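Local structure of putative primosome component (Streptococcus pyogenes serotype M3, 2QGZ) at residues A[154-159]-A[251-256]; A[161-166]-A[292-297]; A[186-191]-A[220-225]; A[257-262]-A[284-289]. The protein probably acts as a DnaI-like helicase loader, binding ATP through a P-loop NTPase domain to help place the replicative helicase on DNA. All coordinates share one frame; numbering follows the deposited sequence.

Interaction 1 (A[154-159]-A[251-256]); sequences GLYLYG and TFFTSN
Leu155 and Phe253 open a ladder of four backbone hydrogen bonds between two parallel strands, 154-158 and 251-255, whose axes run 4.5 Å apart. Phe253 N gives to Leu155 O at 2.9 Å, Leu157 N to Phe253 O, Ser255 N to Leu157 O, and Gly159 N to Ser255 O at 3.0 Å, each strand donating and accepting in turn. At the start of the ladder the Phe252 ring lies flat against Gly154, whose CA sits 3.6 Å from the ring centroid, almost on its normal, in a CH-pi contact. Beside it Leu155 CD1 packs 3.7 Å from Phe252 CE2, the two side chains pointing the same way. On the face that carries Tyr156, Phe253 and Ser255, Tyr156 has CG anti to the backbone N (chi1 177°), and its side chain crosses that of Phe253 at about a right angle, with Tyr156 CD2 3.7 Å from Phe253 CB. Further out, Tyr156 OH is bonded to Tyr257 O, Ser255 OG to Tyr257 N, and Thr254 OG1 to Asp221 OD1. Apolar side chains on both faces and polar ends bonded within the protein imply a central, largely dehydrated sheet core, from which Gly159 leads into the probable phosphate-binding loop.

Interaction 2 (A[161-166]-A[292-297]); sequences MGIGKS and FHLEGA. With PO4 (phosphate ion), chain B.
Ile163 and Leu294 supply much of the apolar part of this contact. Ile163 points its CB at the strand-end segment 292-297, and CD1 reaches 4.1 Å from Leu294 CB while also lying against the Leu294 carbonyl oxygen. Its CG1 is placed between the backbone N and the carbonyl carbon (chi1 65°), and CB itself rests 3.3 Å from Gly296 O. The side chains of Leu294 and Lys165 run alongside one another with opposite headings, and Leu294 CD2 packs 3.4 Å from Lys165 CG, on the aliphatic part of the lysine. Helix 131-146 lies against Leu294 as well, through Ser132, Arg133 and Ala136.

The run from Gly159 to Ser166, with Lys165 and Ser166 at the start of helix 165-179, is consistent with the Walker A P-loop of this NTPase family, and the bound phosphate ion, probably from the crystallisation liquor, sits where such loops typically hold a nucleotide phosphate. Backbone amides at the helix start, together with the lysine amine, would favour a negatively charged guest.

The polar interactions converge on that ion. Its O3 is gripped by Lys165 N at 2.7 Å, by Lys165 NZ at 2.9 Å and weakly by Gly164 N. The lysine chain bends at chi3 and chi4, and NZ is also bonded to Asp160 O. Gly162 N donates to O2 at 3.0 Å, whereas Ser166 N donates to O1. Ser166 OG donates a hydrogen bond to O4 at 2.8 Å and is bonded to Tyr118 OH too.

Interaction 3 (A[186-191]-A[220-225]); sequences LLHFPS and LDDIGA
His188 meets two consecutive aspartates, Asp221 and Asp222, where parallel strands 184-188 and 217-221 run side by side, with Asp222 following. From CB, its CG stands anti to the backbone N (chi1 -172°). CD2 then lies 3.0 Å from Asp221 OD2, which approaches the ring edge near its plane, and 3.1 Å from Asp222 OD2. At the tip NE2 makes a weak hydrogen bond to Asp222 OD1, 3.3 Å long with an angle of 129° at the hydrogen. On the other ring nitrogen, ND1 is hydrogen-bonded to Ser191 OG at 3.0 Å, which together with the NE2 bond would limit rotation of the imidazole. Pro190 CD sits over the centre of one ring face.

Besides the histidine contacts, the backbones are tied by Asp221 N to Leu187 O at 2.7 Å and by Phe189 N to Asp221 O. Leu187 and Leu220 touch through their CD2 atoms, while Ile223 CG1 lies over one face of the Phe189 ring. A strand leading into two aspartates near the phosphate is consistent with a Walker B motif.

Strand 109-112 flanks strand 184-188 on its other side, strand 251-255 holds Asp221 through Thr254, and Leu237 of helix 237-247 packs on Phe189, Leu220 and Ile223.

Interaction 4 (A[257-262]-A[284-289]); sequences YSFADL and RVRYLA
Phe259 lays one face of its ring over the aliphatic chain of Arg286, with CG of the arginine 3.9 Å from the ring centroid and only 10° off the ring normal, a CH-pi contact. The two side chains pass one another heading opposite ways. Arg286 is extended from CG to NE, and NE passes 4.0 Å from Phe259 CB as the guanidinium carries on past the ring, their planes 53° apart. Its NH2 then forms a salt bridge with Glu263, a turn further along the short helix.

Other atoms meet the rest of the ring. Val285 CG1 packs 3.7 Å from Phe259 CE1, and Ala289 O approaches the edge in the ring plane, 3.5 Å from CZ. Tyr156 of strand 154-158 meets the same ring with the planes at about 45°, and Glu291 takes a hydrogen bond from Phe259 N.

Ser258 is the N-cap of helix 259-263, its OG accepting a weak bond from Asp261 N at 3.3 Å. Leu262 N bonds to Ser258 O at 2.8 Å. Here an aromatic residue in the first turn of one helix packs against the last turn of another, 281-288, just before that chain enters edge strand 289-293: helix-helix packing on one face of a parallel alpha/beta sheet.

Overall arrangement
Interaction 1 forms the hub of the parallel sheet. Strand 154-158 joins it to interaction 2, where Tyr156 O and Phe292 N lie 2.8 Å apart in a probable hydrogen bond, and strand 251-255 joins it to interaction 3, with Phe253 CE2 packed 3.4 Å from Leu220 CD1. The phosphate of interaction 2 is the focus: the side chains of Thr254 and Asp221 each lie about 4 Å from it, so three of the four contacts probably border the nucleotide pocket. Interaction 4 lies farther from the pocket, its centre about 16 Å from that of interaction 2, though only about 8 Å from that of interaction 1, which it meets through a probable hydrogen bond from Gly154 N to Leu288 O, 2.9 Å.

Interaction 1 (A[154-159]-A[251-256])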
loop_
_atom_site.group_PDB
_atom_site.type_symbol
_atom_site.label_atom_id
_atom_site.label_comp_id
_atom_site.label_asym_id
_atom_site.label_seq_id
_atom_site.Cartn_x
_atom_site.Cartn_y
_atom_site.Cartn_z
ATOM N N GLY A 154 6.784 -3.999 4.724
ATOM C CA GLY A 154 5.733 -3.007 4.653
ATOM C C GLY A 154 4.662 -3.334 5.667
ATOM O O GLY A 154 4.871 -4.144 6.565
ATOM N N LEU A 155 3.506 -2.707 5.525
ATOM C CA LEU A 155 2.400 -2.951 6.434
ATOM C C LEU A 155 1.142 -3.411 5.707
ATOM O O LEU A 155 0.878 -3.006 4.578
ATOM C CB LEU A 155 2.069 -1.685 7.230
ATOM C CG LEU A 155 2.902 -1.327 8.463
ATOM C CD1 LEU A 155 4.332 -0.982 8.071
ATOM C CD2 LEU A 155 2.256 -0.136 9.152
ATOM N N TYR A 156 0.386 -4.279 6.363
ATOM C CA TYR A 156 -0.883 -4.763 5.844
ATOM C C TYR A 156 -1.891 -4.175 6.841
ATOM O O TYR A 156 -2.024 -4.664 7.969
ATOM C CB TYR A 156 -0.919 -6.298 5.849
ATOM C CG TYR A 156 -2.233 -6.918 5.382
ATOM C CD1 TYR A 156 -3.310 -7.069 6.259
ATOM C CD2 TYR A 156 -2.390 -7.370 4.067
ATOM C CE1 TYR A 156 -4.499 -7.657 5.847
ATOM C CE2 TYR A 156 -3.575 -7.956 3.642
ATOM C CZ TYR A 156 -4.626 -8.099 4.539
ATOM O OH TYR A 156 -5.804 -8.695 4.138
ATOM N N LEU A 157 -2.553 -3.092 6.435
ATOM C CA LEU A 157 -3.530 -2.406 7.280
ATOM C C LEU A 157 -4.942 -2.821 6.951
ATOM O O LEU A 157 -5.414 -2.607 5.835
ATOM C CB LEU A 157 -3.453 -0.885 7.097
ATOM C CG LEU A 157 -2.335 -0.099 7.762
ATOM C CD1 LEU A 157 -2.490 1.378 7.436
ATOM C CD2 LEU A 157 -2.398 -0.316 9.255
ATOM N N TYR A 158 -5.641 -3.382 7.918
ATOM C CA TYR A 158 -7.006 -3.768 7.642
ATOM C C TYR A 158 -7.958 -3.254 8.718
ATOM O O TYR A 158 -7.565 -3.046 9.867
ATOM C CB TYR A 158 -7.091 -5.288 7.499
ATOM C CG TYR A 158 -7.151 -6.039 8.803
ATOM C CD1 TYR A 158 -8.379 -6.353 9.386
ATOM C CD2 TYR A 158 -5.987 -6.446 9.451
ATOM C CE1 TYR A 158 -8.450 -7.056 10.584
ATOM C CE2 TYR A 158 -6.044 -7.147 10.647
ATOM C CZ TYR A 158 -7.284 -7.447 11.209
ATOM O OH TYR A 158 -7.362 -8.121 12.404
ATOM N N GLY A 159 -9.211 -3.050 8.329
ATOM C CA GLY A 159 -10.216 -2.556 9.253
ATOM C C GLY A 159 -11.443 -2.123 8.470
ATOM O O GLY A 159 -11.500 -2.313 7.250
ATOM N N THR A 251 6.466 -3.395 0.230
ATOM C CA THR A 251 5.127 -3.436 -0.329
ATOM C C THR A 251 4.098 -3.352 0.784
ATOM O O THR A 251 4.175 -4.091 1.765
ATOM C CB THR A 251 4.947 -4.738 -1.109
ATOM O OG1 THR A 251 6.033 -4.868 -2.039
ATOM C CG2 THR A 251 3.621 -4.753 -1.856
ATOM N N PHE A 252 3.148 -2.435 0.641
ATOM C CA PHE A 252 2.107 -2.258 1.647
ATOM C C PHE A 252 0.745 -2.648 1.075
ATOM O O PHE A 252 0.598 -2.790 -0.132
ATOM C CB PHE A 252 2.050 -0.799 2.106
ATOM C CG PHE A 252 3.314 -0.311 2.756
ATOM C CD1 PHE A 252 4.497 -0.211 2.029
ATOM C CD2 PHE A 252 3.318 0.063 4.099
ATOM C CE1 PHE A 252 5.671 0.256 2.633
ATOM C CE2 PHE A 252 4.484 0.529 4.713
ATOM C CZ PHE A 252 5.663 0.627 3.981
ATOM N N PHE A 253 -0.242 -2.824 1.946
ATOM C CA PHE A 253 -1.594 -3.177 1.526
ATOM C C PHE A 253 -2.600 -2.602 2.515
ATOM O O PHE A 253 -2.252 -2.276 3.645
ATOM C CB PHE A 253 -1.823 -4.698 1.531
ATOM C CG PHE A 253 -0.750 -5.503 0.862
ATOM C CD1 PHE A 253 0.454 -5.765 1.513
ATOM C CD2 PHE A 253 -0.969 -6.053 -0.407
ATOM C CE1 PHE A 253 1.432 -6.571 0.916
ATOM C CE2 PHE A 253 0.003 -6.865 -1.020
ATOM C CZ PHE A 253 1.207 -7.125 -0.354
ATOM N N THR A 254 -3.847 -2.482 2.081
ATOM C CA THR A 254 -4.933 -2.053 2.960
ATOM C C THR A 254 -6.044 -3.037 2.594
ATOM O O THR A 254 -6.122 -3.501 1.452
ATOM C CB THR A 254 -5.444 -0.626 2.680
ATOM O OG1 THR A 254 -6.019 -0.581 1.379
ATOM C CG2 THR A 254 -4.319 0.393 2.773
ATOM N N SER A 255 -6.908 -3.361 3.540
ATOM C CA SER A 255 -7.966 -4.311 3.241
ATOM C C SER A 255 -9.067 -4.272 4.299
ATOM O O SER A 255 -8.879 -3.721 5.382
ATOM C CB SER A 255 -7.355 -5.721 3.166
ATOM O OG SER A 255 -8.332 -6.708 2.890
ATOM N N ASN A 256 -10.222 -4.847 3.971
ATOM C CA ASN A 256 -11.334 -4.916 4.913
ATOM C C ASN A 256 -11.198 -6.220 5.699
ATOM O O ASN A 256 -11.866 -6.413 6.716
ATOM C CB ASN A 256 -12.675 -4.908 4.179
ATOM C CG ASN A 256 -12.961 -3.590 3.495
ATOM O OD1 ASN A 256 -12.934 -2.537 4.125
ATOM N ND2 ASN A 256 -13.243 -3.641 2.200
#

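Interaction 2 (A[161-166]-A[292-297])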
loop_
_atom_site.group_PDB
_atom_site.type_symbol
_atom_site.label_atom_id
_atom_site.label_comp_id
_atom_site.label_asym_id
_atom_site.label_seq_id
_atom_site.Cartn_x
_atom_site.Cartn_y
_atom_site.Cartn_z
ATOM N N MET A 161 -14.359 -0.033 6.470
ATOM C CA MET A 161 -14.279 0.814 5.300
ATOM C C MET A 161 -14.417 2.294 5.671
ATOM O O MET A 161 -15.221 2.660 6.535
ATOM C CB MET A 161 -15.381 0.392 4.327
ATOM C CG MET A 161 -15.268 0.961 2.922
ATOM S SD MET A 161 -16.523 0.235 1.811
ATOM C CE MET A 161 -17.916 1.359 2.114
ATOM N N GLY A 162 -13.605 3.134 5.037
ATOM C CA GLY A 162 -13.666 4.562 5.286
ATOM C C GLY A 162 -13.043 5.148 6.543
ATOM O O GLY A 162 -13.278 6.318 6.823
ATOM N N ILE A 163 -12.249 4.385 7.295
ATOM C CA ILE A 163 -11.632 4.929 8.511
ATOM C C ILE A 163 -10.284 5.625 8.306
ATOM O O ILE A 163 -9.720 6.169 9.248
ATOM C CB ILE A 163 -11.464 3.843 9.612
ATOM C CG1 ILE A 163 -10.471 2.771 9.151
ATOM C CG2 ILE A 163 -12.819 3.217 9.941
ATOM C CD1 ILE A 163 -10.189 1.701 10.203
ATOM N N GLY A 164 -9.774 5.619 7.079
ATOM C CA GLY A 164 -8.509 6.283 6.807
ATOM C C GLY A 164 -7.280 5.384 6.698
ATOM O O GLY A 164 -6.156 5.852 6.857
ATOM N N LYS A 165 -7.468 4.099 6.416
ATOM C CA LYS A 165 -6.310 3.221 6.307
ATOM C C LYS A 165 -5.435 3.657 5.143
ATOM O O LYS A 165 -4.216 3.727 5.275
ATOM C CB LYS A 165 -6.752 1.766 6.146
ATOM C CG LYS A 165 -7.428 1.209 7.403
ATOM C CD LYS A 165 -7.723 -0.277 7.285
ATOM C CE LYS A 165 -8.516 -0.596 6.020
ATOM N NZ LYS A 165 -9.813 0.159 5.927
ATOM N N SER A 166 -6.063 3.973 4.013
ATOM C CA SER A 166 -5.314 4.408 2.840
ATOM C C SER A 166 -4.680 5.787 3.054
ATOM O O SER A 166 -3.593 6.069 2.543
ATOM C CB SER A 166 -6.226 4.420 1.597
ATOM O OG SER A 166 -7.326 5.313 1.753
ATOM N N PHE A 292 -1.723 -5.286 10.698
ATOM C CA PHE A 292 -2.080 -4.289 11.719
ATOM C C PHE A 292 -3.576 -4.019 11.642
ATOM O O PHE A 292 -4.091 -3.676 10.579
ATOM C CB PHE A 292 -1.359 -2.951 11.497
ATOM C CG PHE A 292 0.030 -2.883 12.073
ATOM C CD1 PHE A 292 1.085 -3.575 11.487
ATOM C CD2 PHE A 292 0.287 -2.102 13.190
ATOM C CE1 PHE A 292 2.381 -3.485 12.009
ATOM C CE2 PHE A 292 1.573 -2.006 13.717
ATOM C CZ PHE A 292 2.622 -2.699 13.127
ATOM N N HIS A 293 -4.277 -4.185 12.758
ATOM C CA HIS A 293 -5.706 -3.912 12.777
ATOM C C HIS A 293 -5.871 -2.444 13.155
ATOM O O HIS A 293 -5.369 -1.994 14.192
ATOM C CB HIS A 293 -6.432 -4.790 13.801
ATOM C CG HIS A 293 -7.926 -4.728 13.695
ATOM N ND1 HIS A 293 -8.766 -5.260 14.649
ATOM C CD2 HIS A 293 -8.730 -4.208 12.736
ATOM C CE1 HIS A 293 -10.023 -5.070 14.285
ATOM N NE2 HIS A 293 -10.028 -4.433 13.127
ATOM N N LEU A 294 -6.562 -1.699 12.302
ATOM C CA LEU A 294 -6.783 -0.284 12.535
ATOM C C LEU A 294 -8.245 -0.018 12.885
ATOM O O LEU A 294 -9.154 -0.535 12.239
ATOM C CB LEU A 294 -6.402 0.507 11.284
ATOM C CG LEU A 294 -6.215 2.010 11.477
ATOM C CD1 LEU A 294 -4.932 2.239 12.260
ATOM C CD2 LEU A 294 -6.134 2.714 10.123
ATOM N N GLU A 295 -8.474 0.785 13.913
ATOM C CA GLU A 295 -9.836 1.119 14.313
ATOM C C GLU A 295 -10.011 2.623 14.469
ATOM O O GLU A 295 -9.051 3.355 14.734
ATOM C CB GLU A 295 -10.196 0.417 15.626
ATOM C CG GLU A 295 -9.909 -1.078 15.599
ATOM C CD GLU A 295 -10.498 -1.821 16.783
ATOM O OE1 GLU A 295 -11.716 -2.121 16.760
ATOM O OE2 GLU A 295 -9.741 -2.099 17.740
ATOM N N GLY A 296 -11.250 3.075 14.294
ATOM C CA GLY A 296 -11.549 4.485 14.439
ATOM C C GLY A 296 -11.389 5.270 13.156
ATOM O O GLY A 296 -10.398 5.130 12.447
ATOM N N ALA A 297 -12.374 6.102 12.857
ATOM C CA ALA A 297 -12.331 6.920 11.658
ATOM C C ALA A 297 -11.372 8.085 11.866
ATOM O O ALA A 297 -10.976 8.403 12.988
ATOM C CB ALA A 297 -13.733 7.453 11.330
HETATM P P PO4 B . -9.735 3.326 3.881
HETATM O O1 PO4 B . -8.801 2.398 3.177
HETATM O O2 PO4 B . -11.124 3.113 3.367
HETATM O O3 PO4 B . -9.709 3.045 5.362
HETATM O O4 PO4 B . -9.309 4.725 3.635
#

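Interaction 3 (A[186-191]-A[220-225])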
loop_
_atom_site.group_PDB
_atom_site.type_symbol
_atom_site.label_atom_id
_atom_site.label_comp_id
_atom_site.label_asym_id
_atom_site.label_seq_id
_atom_site.Cartn_x
_atom_site.Cartn_y
_atom_site.Cartn_z
ATOM N N LEU A 186 0.656 4.666 -5.214
ATOM C CA LEU A 186 -0.548 4.302 -4.480
ATOM C C LEU A 186 -1.478 3.774 -5.561
ATOM O O LEU A 186 -1.818 4.481 -6.500
ATOM C CB LEU A 186 -1.140 5.539 -3.811
ATOM C CG LEU A 186 -0.185 6.256 -2.854
ATOM C CD1 LEU A 186 -0.658 7.678 -2.602
ATOM C CD2 LEU A 186 -0.114 5.484 -1.563
ATOM N N LEU A 187 -1.892 2.527 -5.423
ATOM C CA LEU A 187 -2.727 1.900 -6.427
ATOM C C LEU A 187 -4.006 1.284 -5.872
ATOM O O LEU A 187 -3.972 0.546 -4.892
ATOM C CB LEU A 187 -1.879 0.844 -7.138
ATOM C CG LEU A 187 -2.474 -0.186 -8.087
ATOM C CD1 LEU A 187 -1.392 -0.642 -9.053
ATOM C CD2 LEU A 187 -3.037 -1.368 -7.298
ATOM N N HIS A 188 -5.138 1.596 -6.494
ATOM C CA HIS A 188 -6.409 1.032 -6.054
ATOM C C HIS A 188 -6.533 -0.310 -6.772
ATOM O O HIS A 188 -6.921 -0.360 -7.938
ATOM C CB HIS A 188 -7.570 1.949 -6.438
ATOM C CG HIS A 188 -8.883 1.529 -5.856
ATOM N ND1 HIS A 188 -9.961 1.165 -6.633
ATOM C CD2 HIS A 188 -9.285 1.401 -4.568
ATOM C CE1 HIS A 188 -10.973 0.833 -5.848
ATOM N NE2 HIS A 188 -10.588 0.967 -4.591
ATOM N N PHE A 189 -6.205 -1.390 -6.065
ATOM C CA PHE A 189 -6.224 -2.732 -6.644
ATOM C C PHE A 189 -7.458 -3.138 -7.457
ATOM O O PHE A 189 -7.330 -3.543 -8.615
ATOM C CB PHE A 189 -5.967 -3.796 -5.570
ATOM C CG PHE A 189 -5.656 -5.143 -6.144
ATOM C CD1 PHE A 189 -4.467 -5.355 -6.836
ATOM C CD2 PHE A 189 -6.578 -6.185 -6.058
ATOM C CE1 PHE A 189 -4.204 -6.581 -7.440
ATOM C CE2 PHE A 189 -6.323 -7.419 -6.660
ATOM C CZ PHE A 189 -5.138 -7.616 -7.351
ATOM N N PRO A 190 -8.662 -3.058 -6.865
ATOM C CA PRO A 190 -9.872 -3.438 -7.611
ATOM C C PRO A 190 -9.958 -2.812 -9.014
ATOM O O PRO A 190 -10.423 -3.458 -9.954
ATOM C CB PRO A 190 -10.998 -2.976 -6.695
ATOM C CG PRO A 190 -10.409 -3.198 -5.329
ATOM C CD PRO A 190 -9.001 -2.657 -5.487
ATOM N N SER A 191 -9.504 -1.568 -9.158
ATOM C CA SER A 191 -9.537 -0.888 -10.454
ATOM C C SER A 191 -8.386 -1.319 -11.353
ATOM O O SER A 191 -8.535 -1.387 -12.569
ATOM C CB SER A 191 -9.484 0.628 -10.271
ATOM O OG SER A 191 -10.599 1.077 -9.526
ATOM N N LEU A 220 -0.744 -1.197 -2.233
ATOM C CA LEU A 220 -1.869 -1.835 -2.920
ATOM C C LEU A 220 -3.140 -1.613 -2.082
ATOM O O LEU A 220 -3.430 -2.382 -1.164
ATOM C CB LEU A 220 -1.594 -3.337 -3.097
ATOM C CG LEU A 220 -0.330 -3.654 -3.899
ATOM C CD1 LEU A 220 -0.081 -5.139 -3.898
ATOM C CD2 LEU A 220 -0.473 -3.157 -5.325
ATOM N N ASP A 221 -3.882 -0.553 -2.400
ATOM C CA ASP A 221 -5.102 -0.202 -1.674
ATOM C C ASP A 221 -6.251 -1.196 -1.839
ATOM O O ASP A 221 -6.542 -1.670 -2.930
ATOM C CB ASP A 221 -5.561 1.202 -2.063
ATOM C CG ASP A 221 -6.844 1.611 -1.363
ATOM O OD1 ASP A 221 -6.903 1.549 -0.115
ATOM O OD2 ASP A 221 -7.798 2.008 -2.066
ATOM N N ASP A 222 -6.899 -1.461 -0.710
ATOM C CA ASP A 222 -7.994 -2.409 -0.545
ATOM C C ASP A 222 -7.969 -3.622 -1.459
ATOM O O ASP A 222 -8.791 -3.793 -2.360
ATOM C CB ASP A 222 -9.376 -1.720 -0.573
ATOM C CG ASP A 222 -9.825 -1.342 -1.958
ATOM O OD1 ASP A 222 -11.054 -1.188 -2.155
ATOM O OD2 ASP A 222 -8.955 -1.185 -2.843
ATOM N N ILE A 223 -6.986 -4.470 -1.195
ATOM C CA ILE A 223 -6.830 -5.704 -1.921
ATOM C C ILE A 223 -8.048 -6.514 -1.465
ATOM O O ILE A 223 -8.628 -6.233 -0.412
ATOM C CB ILE A 223 -5.516 -6.393 -1.509
ATOM C CG1 ILE A 223 -5.269 -7.617 -2.385
ATOM C CG2 ILE A 223 -5.554 -6.734 -0.028
ATOM C CD1 ILE A 223 -3.931 -8.270 -2.132
ATOM N N GLY A 224 -8.449 -7.505 -2.250
ATOM C CA GLY A 224 -9.622 -8.275 -1.877
ATOM C C GLY A 224 -10.833 -7.440 -2.246
ATOM O O GLY A 224 -10.696 -6.253 -2.536
ATOM N N ALA A 225 -12.017 -8.038 -2.243
ATOM C CA ALA A 225 -13.221 -7.293 -2.602
ATOM C C ALA A 225 -13.148 -6.820 -4.057
ATOM O O ALA A 225 -13.187 -7.629 -4.989
ATOM C CB ALA A 225 -13.390 -6.087 -1.671
#

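Interaction 4 (A[257-262]-A[284-289])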
loop_
_atom_site.group_PDB
_atom_site.type_symbol
_atom_site.label_atom_id
_atom_site.label_comp_id
_atom_site.label_asym_id
_atom_site.label_seq_id
_atom_site.Cartn_x
_atom_site.Cartn_y
_atom_site.Cartn_z
ATOM N N TYR A 257 -10.309 -7.097 5.231
ATOM C CA TYR A 257 -10.101 -8.397 5.859
ATOM C C TYR A 257 -8.699 -8.590 6.411
ATOM O O TYR A 257 -7.730 -8.058 5.876
ATOM C CB TYR A 257 -10.356 -9.518 4.843
ATOM C CG TYR A 257 -11.614 -9.356 4.020
ATOM C CD1 TYR A 257 -12.880 -9.541 4.589
ATOM C CD2 TYR A 257 -11.541 -8.998 2.673
ATOM C CE1 TYR A 257 -14.041 -9.373 3.830
ATOM C CE2 TYR A 257 -12.694 -8.826 1.909
ATOM C CZ TYR A 257 -13.937 -9.013 2.493
ATOM O OH TYR A 257 -15.072 -8.827 1.738
ATOM N N SER A 258 -8.601 -9.380 7.474
ATOM C CA SER A 258 -7.321 -9.704 8.092
ATOM C C SER A 258 -6.706 -10.776 7.197
ATOM O O SER A 258 -7.332 -11.194 6.223
ATOM C CB SER A 258 -7.544 -10.290 9.482
ATOM O OG SER A 258 -8.217 -11.539 9.393
ATOM N N PHE A 259 -5.495 -11.223 7.522
ATOM C CA PHE A 259 -4.840 -12.258 6.728
ATOM C C PHE A 259 -5.748 -13.466 6.577
ATOM O O PHE A 259 -6.130 -13.839 5.466
ATOM C CB PHE A 259 -3.536 -12.714 7.380
ATOM C CG PHE A 259 -2.373 -11.804 7.124
ATOM C CD1 PHE A 259 -2.334 -10.999 5.986
ATOM C CD2 PHE A 259 -1.294 -11.783 7.998
ATOM C CE1 PHE A 259 -1.236 -10.190 5.724
ATOM C CE2 PHE A 259 -0.193 -10.980 7.748
ATOM C CZ PHE A 259 -0.164 -10.182 6.607
ATOM N N ALA A 260 -6.096 -14.064 7.712
ATOM C CA ALA A 260 -6.942 -15.249 7.750
ATOM C C ALA A 260 -8.258 -15.089 7.001
ATOM O O ALA A 260 -8.682 -16.000 6.298
ATOM C CB ALA A 260 -7.206 -15.639 9.195
ATOM N N ASP A 261 -8.903 -13.936 7.156
ATOM C CA ASP A 261 -10.174 -13.676 6.483
ATOM C C ASP A 261 -9.994 -13.436 4.987
ATOM O O ASP A 261 -10.875 -13.765 4.189
ATOM C CB ASP A 261 -10.879 -12.458 7.100
ATOM C CG ASP A 261 -11.797 -12.824 8.267
ATOM O OD1 ASP A 261 -11.302 -13.316 9.309
ATOM O OD2 ASP A 261 -13.025 -12.611 8.136
ATOM N N LEU A 262 -8.864 -12.848 4.606
ATOM C CA LEU A 262 -8.607 -12.570 3.197
ATOM C C LEU A 262 -8.422 -13.872 2.440
ATOM O O LEU A 262 -8.931 -14.038 1.333
ATOM C CB LEU A 262 -7.355 -11.709 3.027
ATOM C CG LEU A 262 -6.986 -11.457 1.561
ATOM C CD1 LEU A 262 -8.142 -10.753 0.858
ATOM C CD2 LEU A 262 -5.706 -10.641 1.473
ATOM N N ARG A 284 2.906 -14.740 0.038
ATOM C CA ARG A 284 3.771 -13.642 -0.363
ATOM C C ARG A 284 3.346 -12.368 0.369
ATOM O O ARG A 284 4.185 -11.543 0.741
ATOM C CB ARG A 284 3.709 -13.429 -1.877
ATOM C CG ARG A 284 4.264 -14.589 -2.694
ATOM C CD ARG A 284 4.502 -14.159 -4.128
ATOM N NE ARG A 284 4.881 -15.271 -4.999
ATOM C CZ ARG A 284 6.061 -15.885 -4.988
ATOM N NH1 ARG A 284 7.015 -15.510 -4.144
ATOM N NH2 ARG A 284 6.289 -16.870 -5.841
ATOM N N VAL A 285 2.040 -12.213 0.579
ATOM C CA VAL A 285 1.535 -11.054 1.299
ATOM C C VAL A 285 2.076 -11.102 2.730
ATOM O O VAL A 285 2.606 -10.108 3.232
ATOM C CB VAL A 285 -0.008 -11.038 1.347
ATOM C CG1 VAL A 285 -0.488 -9.823 2.117
ATOM C CG2 VAL A 285 -0.573 -11.009 -0.057
ATOM N N ARG A 286 1.954 -12.264 3.376
ATOM C CA ARG A 286 2.425 -12.425 4.748
ATOM C C ARG A 286 3.925 -12.250 4.848
ATOM O O ARG A 286 4.450 -11.894 5.898
ATOM C CB ARG A 286 2.070 -13.807 5.302
ATOM C CG ARG A 286 0.589 -14.088 5.477
ATOM C CD ARG A 286 0.397 -15.388 6.250
ATOM N NE ARG A 286 -1.014 -15.690 6.491
ATOM C CZ ARG A 286 -1.832 -16.248 5.598
ATOM N NH1 ARG A 286 -1.385 -16.579 4.390
ATOM N NH2 ARG A 286 -3.106 -16.461 5.910
ATOM N N TYR A 287 4.632 -12.512 3.762
ATOM C CA TYR A 287 6.077 -12.372 3.799
ATOM C C TYR A 287 6.495 -10.907 3.625
ATOM O O TYR A 287 7.440 -10.446 4.264
ATOM C CB TYR A 287 6.712 -13.269 2.726
ATOM C CG TYR A 287 8.201 -13.083 2.569
ATOM C CD1 TYR A 287 8.712 -12.093 1.733
ATOM C CD2 TYR A 287 9.098 -13.862 3.287
ATOM C CE1 TYR A 287 10.080 -11.879 1.622
ATOM C CE2 TYR A 287 10.473 -13.656 3.187
ATOM C CZ TYR A 287 10.956 -12.660 2.355
ATOM O OH TYR A 287 12.313 -12.419 2.281
ATOM N N LEU A 288 5.769 -10.176 2.784
ATOM C CA LEU A 288 6.075 -8.772 2.513
ATOM C C LEU A 288 5.576 -7.762 3.545
ATOM O O LEU A 288 6.173 -6.693 3.699
ATOM C CB LEU A 288 5.516 -8.375 1.147
ATOM C CG LEU A 288 6.154 -9.031 -0.070
ATOM C CD1 LEU A 288 5.204 -8.977 -1.248
ATOM C CD2 LEU A 288 7.456 -8.327 -0.378
ATOM N N ALA A 289 4.502 -8.082 4.263
ATOM C CA ALA A 289 3.973 -7.110 5.222
ATOM C C ALA A 289 3.467 -7.659 6.552
ATOM O O ALA A 289 3.016 -8.797 6.643
ATOM C CB ALA A 289 2.873 -6.305 4.554
#